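Local coordinates for uncharacterized protein MJ0327 (Methanocaldococcus jannaschii DSM 2661, PDB 2QTD) that is of unknown function but belongs to the dinitrogenase iron-molybdenum cofactor family, with a ribonuclease H-like fold, and may bind such a cofactor, at residues A[5-16]-A[84-94]. Numbering follows the deposited sequence.
Sequences MKVAISMDVDKI and GDDVDKNISLF
D86 O, against which I16 CD1 rests at 3.9 Å, accepts from both N90 N and N90 ND2. N90 ND2 to D86 O is 2.8 Å and nearly straight, with that oxygen in the amide plane of N90. ND2 itself lies above the D86 carbonyl plane. N90 OD1 accepts from E83 N, so both ends of the amide are held and its rotation is fixed. I16 CD1 packs against this amide, 3.5 Å from N90 ND2. An alanine in place of N90 would probably leave E83 N without its amide partner and D86 O with one donor fewer, and open a gap beside I16 CD1. One backbone bond joins the two segments, I16 N to D85 O, at 3.0 Å and 172°. D86 N-caps helix 87-95, its OD1 accepting from K89 N. The K15 chain runs alongside D85, whose OD1 forms a salt bridge with K63.

The rest of the contact is apolar. I9 CD1 touches both V87 CG2 and I91 CG1, 3.6 Å from each. Selenomethionine M11 bends at chi2 and chi3, which brings SE to V87 CB. V7 CG2 meets F94 CE2 obliquely. In the conformer given, one of two, the selenium of selenomethionine M5 lies at the edge of the F94 ring, a Met-aromatic contact. The F94 ring also meets Y80 edge-to-face.

Helix 87-95 packs on one face of the mixed sheet, its 87-94 segment roughly antiparallel to strand 5-11, at 150°. Strand 5-11 is central there, between strands 25-32 and 59-62, and F94 also touches I61 of strand 59-62.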
loop_
_atom_site.group_PDB
_atom_site.type_symbol
_atom_site.label_atom_id
_atom_site.label_comp_id
_atom_site.label_asym_id
_atom_site.label_seq_id
_atom_site.Cartn_x
_atom_site.Cartn_y
_atom_site.Cartn_z
HETATM N N MSE A 5 -10.381 1.090 7.142
HETATM C CA MSE A 5 -9.160 0.310 6.880
HETATM C C MSE A 5 -7.886 1.140 6.940
HETATM O O MSE A 5 -7.918 2.336 6.727
HETATM C CB MSE A 5 -9.249 -0.304 5.478
HETATM C CG MSE A 5 -10.315 -1.393 5.311
HETATM SE SE MSE A 5 -10.227 -2.002 3.481
HETATM C CE MSE A 5 -8.906 -3.419 3.615
ATOM N N LYS A 6 -6.762 0.466 7.168
ATOM C CA LYS A 6 -5.442 1.057 7.071
ATOM C C LYS A 6 -4.776 0.448 5.809
ATOM O O LYS A 6 -4.779 -0.763 5.645
ATOM C CB LYS A 6 -4.624 0.717 8.327
ATOM C CG LYS A 6 -3.258 1.336 8.390
ATOM C CD LYS A 6 -2.415 0.846 9.570
ATOM C CE LYS A 6 -3.035 1.128 10.915
ATOM N NZ LYS A 6 -2.042 1.006 12.043
ATOM N N VAL A 7 -4.264 1.319 4.940
ATOM C CA VAL A 7 -3.698 0.890 3.652
ATOM C C VAL A 7 -2.286 1.430 3.541
ATOM O O VAL A 7 -2.035 2.620 3.791
ATOM C CB VAL A 7 -4.531 1.375 2.456
ATOM C CG1 VAL A 7 -3.949 0.813 1.135
ATOM C CG2 VAL A 7 -6.062 1.020 2.641
ATOM N N ALA A 8 -1.361 0.553 3.217
ATOM C CA ALA A 8 0.040 0.992 2.886
ATOM C C ALA A 8 0.279 1.118 1.362
ATOM O O ALA A 8 -0.002 0.203 0.595
ATOM C CB ALA A 8 1.054 0.057 3.548
ATOM N N ILE A 9 0.807 2.256 0.952
ATOM C CA ILE A 9 1.096 2.556 -0.477
ATOM C C ILE A 9 2.571 2.766 -0.677
ATOM O O ILE A 9 3.192 3.613 0.001
ATOM C CB ILE A 9 0.315 3.794 -0.969
ATOM C CG1 ILE A 9 -1.149 3.667 -0.515
ATOM C CG2 ILE A 9 0.532 3.966 -2.518
ATOM C CD1 ILE A 9 -2.079 4.735 -0.906
ATOM N N SER A 10 3.139 2.069 -1.667
ATOM C CA SER A 10 4.577 2.180 -1.940
ATOM C C SER A 10 4.825 3.461 -2.748
ATOM O O SER A 10 4.377 3.582 -3.875
ATOM C CB SER A 10 4.987 0.941 -2.703
ATOM O OG SER A 10 4.291 0.844 -3.929
HETATM N N MSE A 11 5.543 4.408 -2.143
HETATM C CA MSE A 11 5.708 5.762 -2.699
HETATM C C MSE A 11 7.147 6.163 -3.043
HETATM O O MSE A 11 8.103 5.905 -2.307
HETATM C CB MSE A 11 5.140 6.819 -1.734
HETATM C CG MSE A 11 3.626 6.742 -1.530
HETATM SE SE MSE A 11 2.678 7.165 -3.180
HETATM C CE MSE A 11 3.370 8.987 -3.634
ATOM N N ASP A 12 7.295 6.822 -4.195
ATOM C CA ASP A 12 8.472 7.683 -4.466
ATOM C C ASP A 12 8.074 9.127 -4.128
ATOM O O ASP A 12 6.917 9.403 -3.830
ATOM C CB ASP A 12 8.905 7.584 -5.925
ATOM C CG ASP A 12 9.624 6.281 -6.249
ATOM O OD1 ASP A 12 10.054 5.528 -5.346
ATOM O OD2 ASP A 12 9.795 6.034 -7.438
ATOM N N VAL A 13 9.016 10.056 -4.172
ATOM C CA VAL A 13 8.680 11.425 -3.753
ATOM C C VAL A 13 7.608 12.051 -4.640
ATOM O O VAL A 13 6.776 12.780 -4.129
ATOM C CB VAL A 13 9.921 12.382 -3.607
ATOM C CG1 VAL A 13 10.885 11.827 -2.589
ATOM C CG2 VAL A 13 10.617 12.669 -4.955
ATOM N N ASP A 14 7.593 11.687 -5.927
ATOM C CA ASP A 14 6.723 12.300 -6.952
ATOM C C ASP A 14 5.547 11.444 -7.455
ATOM O O ASP A 14 4.689 11.954 -8.169
ATOM C CB ASP A 14 7.578 12.812 -8.144
ATOM C CG ASP A 14 8.593 11.766 -8.689
ATOM O OD1 ASP A 14 8.813 10.713 -8.044
ATOM O OD2 ASP A 14 9.215 12.030 -9.746
ATOM N N LYS A 15 5.466 10.177 -7.041
ATOM C CA LYS A 15 4.546 9.208 -7.650
ATOM C C LYS A 15 4.595 7.892 -6.893
ATOM O O LYS A 15 5.523 7.674 -6.102
ATOM C CB LYS A 15 4.924 8.988 -9.123
ATOM C CG LYS A 15 6.370 8.581 -9.329
ATOM C CD LYS A 15 6.628 8.107 -10.763
ATOM C CE LYS A 15 8.022 7.450 -10.888
ATOM N NZ LYS A 15 8.074 6.497 -12.041
ATOM N N ILE A 16 3.606 7.022 -7.150
ATOM C CA ILE A 16 3.642 5.639 -6.718
ATOM C C ILE A 16 4.881 5.026 -7.368
ATOM O O ILE A 16 5.150 5.275 -8.563
ATOM C CB ILE A 16 2.331 4.878 -7.102
ATOM C CG1 ILE A 16 1.104 5.495 -6.391
ATOM C CG2 ILE A 16 2.450 3.383 -6.705
ATOM C CD1 ILE A 16 -0.260 4.884 -6.797
ATOM N N GLY A 84 -1.640 3.483 -12.783
ATOM C CA GLY A 84 -0.900 4.721 -12.919
ATOM C C GLY A 84 -0.151 5.194 -11.685
ATOM O O GLY A 84 -0.004 4.475 -10.718
ATOM N N ASP A 85 0.269 6.447 -11.746
ATOM C CA ASP A 85 1.261 7.085 -10.833
ATOM C C ASP A 85 0.653 7.867 -9.659
ATOM O O ASP A 85 1.367 8.226 -8.705
ATOM C CB ASP A 85 2.103 8.113 -11.658
ATOM C CG ASP A 85 3.166 7.478 -12.528
ATOM O OD1 ASP A 85 3.459 6.274 -12.405
ATOM O OD2 ASP A 85 3.744 8.218 -13.357
ATOM N N ASP A 86 -0.647 8.162 -9.716
ATOM C CA ASP A 86 -1.254 9.181 -8.849
ATOM C C ASP A 86 -1.864 8.505 -7.614
ATOM O O ASP A 86 -2.813 7.725 -7.716
ATOM C CB ASP A 86 -2.289 9.973 -9.670
ATOM C CG ASP A 86 -2.874 11.142 -8.922
ATOM O OD1 ASP A 86 -3.409 10.979 -7.824
ATOM O OD2 ASP A 86 -2.865 12.250 -9.492
ATOM N N VAL A 87 -1.303 8.823 -6.440
ATOM C CA VAL A 87 -1.740 8.230 -5.185
ATOM C C VAL A 87 -3.185 8.604 -4.816
ATOM O O VAL A 87 -3.931 7.762 -4.331
ATOM C CB VAL A 87 -0.749 8.512 -4.032
ATOM C CG1 VAL A 87 -0.699 10.009 -3.627
ATOM C CG2 VAL A 87 -1.074 7.604 -2.840
ATOM N N ASP A 88 -3.603 9.830 -5.088
ATOM C CA ASP A 88 -4.979 10.202 -4.719
ATOM C C ASP A 88 -5.993 9.484 -5.583
ATOM O O ASP A 88 -7.012 9.000 -5.050
ATOM C CB ASP A 88 -5.197 11.710 -4.766
ATOM C CG ASP A 88 -4.277 12.476 -3.812
ATOM O OD1 ASP A 88 -4.038 12.005 -2.700
ATOM O OD2 ASP A 88 -3.806 13.556 -4.222
ATOM N N LYS A 89 -5.721 9.416 -6.894
ATOM C CA LYS A 89 -6.560 8.649 -7.834
ATOM C C LYS A 89 -6.685 7.203 -7.398
ATOM O O LYS A 89 -7.774 6.648 -7.379
ATOM C CB LYS A 89 -5.983 8.685 -9.250
ATOM C CG LYS A 89 -6.843 7.992 -10.291
ATOM N N ASN A 90 -5.558 6.612 -7.017
ATOM C CA ASN A 90 -5.564 5.231 -6.508
ATOM C C ASN A 90 -6.282 4.959 -5.183
ATOM O O ASN A 90 -6.920 3.932 -5.044
ATOM C CB ASN A 90 -4.162 4.648 -6.497
ATOM C CG ASN A 90 -3.746 4.175 -7.886
ATOM O OD1 ASN A 90 -3.983 3.011 -8.232
ATOM N ND2 ASN A 90 -3.162 5.088 -8.710
ATOM N N ILE A 91 -6.189 5.897 -4.236
ATOM C CA ILE A 91 -6.940 5.820 -3.007
ATOM C C ILE A 91 -8.421 5.863 -3.341
ATOM O O ILE A 91 -9.179 5.056 -2.812
ATOM C CB ILE A 91 -6.543 6.924 -2.012
ATOM C CG1 ILE A 91 -5.143 6.631 -1.453
ATOM C CG2 ILE A 91 -7.541 6.979 -0.889
ATOM C CD1 ILE A 91 -4.441 7.843 -0.805
ATOM N N SER A 92 -8.831 6.774 -4.228
ATOM C CA SER A 92 -10.227 6.828 -4.689
ATOM C C SER A 92 -10.690 5.513 -5.333
ATOM O O SER A 92 -11.776 5.005 -5.015
ATOM C CB SER A 92 -10.454 7.989 -5.675
ATOM O OG SER A 92 -10.124 9.236 -5.094
ATOM N N LEU A 93 -9.884 4.978 -6.259
ATOM C CA LEU A 93 -10.181 3.690 -6.912
ATOM C C LEU A 93 -10.303 2.554 -5.897
ATOM O O LEU A 93 -11.188 1.702 -6.009
ATOM C CB LEU A 93 -9.130 3.368 -7.979
ATOM C CG LEU A 93 -9.160 4.225 -9.263
ATOM C CD1 LEU A 93 -7.877 3.971 -10.097
ATOM C CD2 LEU A 93 -10.401 3.926 -10.095
ATOM N N PHE A 94 -9.431 2.561 -4.893
ATOM C CA PHE A 94 -9.434 1.562 -3.815
ATOM C C PHE A 94 -10.774 1.583 -3.068
ATOM O O PHE A 94 -11.459 0.580 -2.939
ATOM C CB PHE A 94 -8.253 1.775 -2.853
ATOM C CG PHE A 94 -8.251 0.838 -1.689
ATOM C CD1 PHE A 94 -7.762 -0.442 -1.819
ATOM C CD2 PHE A 94 -8.852 1.199 -0.490
ATOM C CE1 PHE A 94 -7.801 -1.336 -0.756
ATOM C CE2 PHE A 94 -8.912 0.299 0.570
ATOM C CZ PHE A 94 -8.350 -0.964 0.430
#